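Local structure of nisin leader peptide-processing serine protease NisP (Lactococcus lactis subsp. lactis, 4MZD) at residues A[93-98]-A[196-201]; A[154-159]-A[168-173]. The protein probably acts as a subtilisin-like serine endopeptidase that removes the leader peptide from the nisin precursor during antibiotic biosynthesis. All blocks are in the same frame, centred on the assembly; numbering follows the deposited sequence.

Contact 1 (A[93-98]-A[196-201]); sequences KISVGI and DGNKVI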
# COMPACT_ATOMS: atom_id res chain seq x y z
N LYS A 93 -5.08 -18.33 -11.25
CA LYS A 93 -4.95 -18.95 -9.94
C LYS A 93 -4.41 -17.99 -8.87
O LYS A 93 -4.65 -18.19 -7.68
CB LYS A 93 -4.05 -20.19 -10.02
CG LYS A 93 -4.65 -21.34 -10.79
CD LYS A 93 -3.73 -22.55 -10.75
CE LYS A 93 -3.32 -22.90 -9.32
NZ LYS A 93 -2.18 -22.08 -8.82
N ILE A 94 -3.71 -16.96 -9.29
CA ILE A 94 -3.09 -16.00 -8.39
C ILE A 94 -4.03 -14.82 -8.17
O ILE A 94 -4.75 -14.41 -9.08
CB ILE A 94 -1.73 -15.52 -8.98
CG1 ILE A 94 -1.03 -14.53 -8.05
CG2 ILE A 94 -1.92 -14.88 -10.36
CD1 ILE A 94 -0.63 -15.11 -6.72
N SER A 95 -4.02 -14.27 -6.95
CA SER A 95 -4.75 -13.04 -6.71
C SER A 95 -4.08 -12.20 -5.65
O SER A 95 -3.33 -12.70 -4.81
CB SER A 95 -6.19 -13.31 -6.30
OG SER A 95 -6.24 -14.05 -5.10
N VAL A 96 -4.36 -10.90 -5.71
CA VAL A 96 -3.96 -9.98 -4.66
C VAL A 96 -5.20 -9.55 -3.89
O VAL A 96 -6.20 -9.14 -4.49
CB VAL A 96 -3.26 -8.73 -5.23
CG1 VAL A 96 -2.84 -7.79 -4.12
CG2 VAL A 96 -2.04 -9.13 -6.08
N GLY A 97 -5.14 -9.65 -2.57
CA GLY A 97 -6.20 -9.12 -1.73
C GLY A 97 -5.89 -7.69 -1.36
O GLY A 97 -4.84 -7.41 -0.79
N ILE A 98 -6.79 -6.77 -1.70
CA ILE A 98 -6.56 -5.35 -1.48
C ILE A 98 -7.35 -4.88 -0.27
O ILE A 98 -8.58 -4.86 -0.29
CB ILE A 98 -6.95 -4.50 -2.70
CG1 ILE A 98 -6.34 -5.06 -3.99
CG2 ILE A 98 -6.50 -3.05 -2.49
CD1 ILE A 98 -6.81 -4.31 -5.23
N ASP A 196 -9.35 -16.48 2.13
CA ASP A 196 -9.88 -16.52 0.77
C ASP A 196 -8.82 -16.93 -0.26
O ASP A 196 -9.11 -16.98 -1.46
CB ASP A 196 -10.48 -15.17 0.37
CG ASP A 196 -11.76 -14.84 1.12
OD1 ASP A 196 -12.36 -15.73 1.75
OD2 ASP A 196 -12.17 -13.66 1.03
N GLY A 197 -7.60 -17.20 0.19
CA GLY A 197 -6.57 -17.74 -0.67
C GLY A 197 -5.73 -16.72 -1.44
O GLY A 197 -5.04 -17.09 -2.38
N ASN A 198 -5.79 -15.46 -1.05
CA ASN A 198 -4.95 -14.44 -1.67
C ASN A 198 -3.52 -14.60 -1.19
O ASN A 198 -3.23 -14.32 -0.03
CB ASN A 198 -5.42 -13.04 -1.29
CG ASN A 198 -6.81 -12.75 -1.80
OD1 ASN A 198 -7.00 -12.48 -2.99
ND2 ASN A 198 -7.79 -12.80 -0.91
N LYS A 199 -2.62 -15.01 -2.07
CA LYS A 199 -1.26 -15.25 -1.61
C LYS A 199 -0.44 -13.97 -1.42
O LYS A 199 0.61 -14.01 -0.77
CB LYS A 199 -0.55 -16.25 -2.52
CG LYS A 199 -1.21 -17.63 -2.51
CD LYS A 199 -1.44 -18.18 -1.09
CE LYS A 199 -2.31 -19.45 -1.10
NZ LYS A 199 -2.60 -19.98 0.27
N VAL A 200 -0.93 -12.86 -1.96
CA VAL A 200 -0.35 -11.54 -1.72
C VAL A 200 -1.46 -10.63 -1.21
O VAL A 200 -2.56 -10.62 -1.77
CB VAL A 200 0.29 -10.95 -2.99
CG1 VAL A 200 0.89 -9.58 -2.71
CG2 VAL A 200 1.34 -11.91 -3.57
N ILE A 201 -1.17 -9.91 -0.13
CA ILE A 201 -2.14 -9.03 0.52
C ILE A 201 -1.53 -7.63 0.60
O ILE A 201 -0.45 -7.44 1.15
CB ILE A 201 -2.47 -9.56 1.94
CG1 ILE A 201 -3.11 -10.95 1.86
CG2 ILE A 201 -3.37 -8.60 2.69
CD1 ILE A 201 -3.26 -11.66 3.20
O HOH W 1 -6.02 -16.72 -5.30
O HOH W 2 -3.33 -16.17 -4.73
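Ser95 and Asn198 meet side chain to side chain just before the strands of 93-98 and 196-201 pair. Ser95 OG donates to Asn198 OD1 at 2.7 Å. The hydroxyl comes in from above the carbonyl plane, 42° out of it. The torsion of Ser95 (chi1 62°) sets OG between the backbone N and the carbonyl carbon, where it can face the amide. Asn198 OD1 takes a second bond from Asn171 ND2. On the other end of the amide, ND2 donates to Ala193 O and Tyr173 OH. Both ends are therefore used, which should fix the rotation of this buried group. Gly97, lacking a side chain, leaves the amide room to lie close over the strand.

Two waters fill in where the strands are not yet paired. Water 1 donates to Ser95 OG at 2.7 Å and also sits near Lys93 O and Gly197 O, with more acceptors around it than it has protons. Water 2 accepts from Ser95 N and from Lys199 N, each at 3.0 Å. Direct parallel pairing follows. Gly97 N donates to Val200 O at 2.9 Å, and Val96 CA also approaches that oxygen at 3.3 Å. Val96 and Val200 share one face of the sheet, with Val96 CG2 4.3 Å from Val200 CB.

Gly197 ends helix 183-195 in a Schellman motif, and the chain then turns into strand 200-210. Strand 95-100, which leads to the predicted charge-relay residue Asp100, lies between strands 169-174 and 200-210. This is the parallel core sheet of the subtilase fold. Ile94 and Val96 pack on Ala364 of helix 356-370, and Val96 also touches Ile155 of helix 147-156.

Contact 2 (A[154-159]-A[168-173]); sequences QITANG and ITVNIY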
# COMPACT_ATOMS: atom_id res chain seq x y z
N GLN A 154 -3.05 0.47 -9.86
CA GLN A 154 -1.61 0.25 -9.87
C GLN A 154 -1.26 -1.23 -9.94
O GLN A 154 -0.20 -1.60 -10.47
CB GLN A 154 -0.97 0.87 -8.63
CG GLN A 154 -1.08 2.37 -8.60
CD GLN A 154 -0.30 2.98 -9.73
OE1 GLN A 154 0.92 2.92 -9.74
NE2 GLN A 154 -1.02 3.53 -10.72
N ILE A 155 -2.12 -2.09 -9.39
CA ILE A 155 -1.90 -3.52 -9.45
C ILE A 155 -2.28 -4.09 -10.82
O ILE A 155 -1.49 -4.81 -11.43
CB ILE A 155 -2.70 -4.28 -8.37
CG1 ILE A 155 -2.38 -3.72 -6.98
CG2 ILE A 155 -2.40 -5.76 -8.42
CD1 ILE A 155 -3.20 -4.32 -5.87
N THR A 156 -3.49 -3.77 -11.29
CA THR A 156 -4.14 -4.61 -12.28
C THR A 156 -4.78 -3.89 -13.47
O THR A 156 -5.34 -4.55 -14.34
CB THR A 156 -5.21 -5.49 -11.58
OG1 THR A 156 -5.59 -6.55 -12.46
CG2 THR A 156 -6.45 -4.68 -11.19
N ALA A 157 -4.72 -2.56 -13.53
CA ALA A 157 -5.38 -1.88 -14.64
C ALA A 157 -4.96 -2.49 -15.97
O ALA A 157 -3.78 -2.78 -16.20
CB ALA A 157 -5.10 -0.39 -14.64
N ASN A 158 -5.93 -2.68 -16.85
CA ASN A 158 -5.67 -3.31 -18.13
C ASN A 158 -6.49 -2.66 -19.22
O ASN A 158 -7.40 -3.26 -19.78
CB ASN A 158 -5.98 -4.80 -18.03
CG ASN A 158 -5.46 -5.58 -19.22
OD1 ASN A 158 -4.65 -5.07 -20.00
ND2 ASN A 158 -5.89 -6.83 -19.35
N GLY A 159 -6.16 -1.42 -19.54
CA GLY A 159 -6.93 -0.71 -20.53
C GLY A 159 -6.26 0.59 -20.91
O GLY A 159 -5.18 0.59 -21.50
N ILE A 168 -4.40 -9.10 -13.56
CA ILE A 168 -4.27 -10.06 -12.47
C ILE A 168 -5.47 -9.95 -11.53
O ILE A 168 -5.99 -8.87 -11.28
CB ILE A 168 -2.92 -9.89 -11.72
CG1 ILE A 168 -2.51 -11.18 -11.02
CG2 ILE A 168 -2.96 -8.70 -10.76
CD1 ILE A 168 -1.04 -11.21 -10.65
N THR A 169 -5.92 -11.08 -11.01
CA THR A 169 -7.12 -11.09 -10.18
C THR A 169 -6.91 -10.33 -8.89
O THR A 169 -5.90 -10.51 -8.20
CB THR A 169 -7.56 -12.54 -9.88
OG1 THR A 169 -7.77 -13.22 -11.12
CG2 THR A 169 -8.85 -12.56 -9.09
N VAL A 170 -7.87 -9.46 -8.56
CA VAL A 170 -7.87 -8.77 -7.28
C VAL A 170 -9.17 -9.04 -6.53
O VAL A 170 -10.26 -9.04 -7.11
CB VAL A 170 -7.64 -7.25 -7.42
CG1 VAL A 170 -6.26 -7.00 -8.01
CG2 VAL A 170 -8.72 -6.60 -8.26
N ASN A 171 -9.03 -9.29 -5.23
CA ASN A 171 -10.15 -9.46 -4.32
C ASN A 171 -10.15 -8.30 -3.33
O ASN A 171 -9.08 -7.80 -2.99
CB ASN A 171 -10.07 -10.82 -3.63
CG ASN A 171 -10.28 -11.97 -4.59
OD1 ASN A 171 -11.26 -12.01 -5.32
ND2 ASN A 171 -9.34 -12.89 -4.61
N ILE A 172 -11.33 -7.87 -2.90
CA ILE A 172 -11.49 -6.55 -2.28
C ILE A 172 -11.99 -6.63 -0.85
O ILE A 172 -13.05 -7.20 -0.58
CB ILE A 172 -12.51 -5.73 -3.10
CG1 ILE A 172 -12.11 -5.71 -4.58
CG2 ILE A 172 -12.67 -4.33 -2.52
CD1 ILE A 172 -10.75 -5.14 -4.85
N TYR A 173 -11.22 -6.03 0.06
CA TYR A 173 -11.52 -6.03 1.49
C TYR A 173 -11.59 -4.59 1.96
O TYR A 173 -10.57 -3.90 2.01
CB TYR A 173 -10.48 -6.87 2.25
CG TYR A 173 -10.45 -8.26 1.66
CD1 TYR A 173 -11.40 -9.21 2.03
CD2 TYR A 173 -9.55 -8.59 0.66
CE1 TYR A 173 -11.43 -10.45 1.43
CE2 TYR A 173 -9.58 -9.84 0.06
CZ TYR A 173 -10.51 -10.77 0.45
OH TYR A 173 -10.54 -12.00 -0.16
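Thr156 turns both branches of its side chain to segment 168-173, one polar and one apolar. OG1 donates to Ile168 O at 2.6 Å. The hydroxyl lies in the plane of that carbonyl, on a lone pair, with a C=O...donor angle of 128°. The methyl CG2 points instead to Val170, and the two side chains meet tip to tip with Thr156 CG2 3.9 Å from Val170 CG1. The first torsion accounts for this split: at chi1 -164° OG1 stands anti to the backbone N, and CG2 falls between N and the carbonyl carbon. Thr156 OG1 also bonds Ser113 OG, so this buried hydroxyl has two partners.

Ile155, one residue earlier on the helix, adds apolar contacts. Its CG2 branch does the touching. Ile155 CG2 lies 3.8 Å from Ile168 CG2 and 4.1 Å from Val170 CG1, and its side chain crosses both partners at a slant. Of the Ile168 side chain it is the CG2 methyl that touches, and this is also 3.8 Å from Thr156 OG1. The rest of the Ile168 side chain leads away from the helix. Val170 directs its side chain at the helix, and its CG1 is the methyl that both Ile155 and Thr156 approach.

The contact joins the last turn of helix 147-156, which begins at the predicted charge-relay residue His147, to the start of strand 169-174. Both belong to the alpha/beta core of the subtilisin-like fold. Ile155 continues onto Ile98 of strand 95-100 and onto Pro357 of helix 356-370. Ile168 touches Ala364 of that same helix. Helix 147-156 thus packs on one face of the core parallel sheet, beside helix 356-370, while strand 169-174 runs between strands 117-120 and 95-100.

How the contacts relate
The centres of contacts 1 and 2 are 10 Å apart. Along the chain, segment 93-98 comes first, then both segments of contact 2, then 196-201. Both contacts reach the parallel part of the same sheet, where strands 95-100 and 169-174 are neighbours. Ile98 N and Asn171 O are 2.8 Å apart, a probable hydrogen bond between them. Asp196 OD2 and Tyr173 OH make another probable link at 2.6 Å. Contact 1 pairs strand 95-100 with strand 200-210; contact 2 lays a helix on the sheet. Each contact thus holds one element in or against the shared sheet: strand 95-100 leads to Asp100, and helix 147-156 starts at His147, both predicted charge-relay residues.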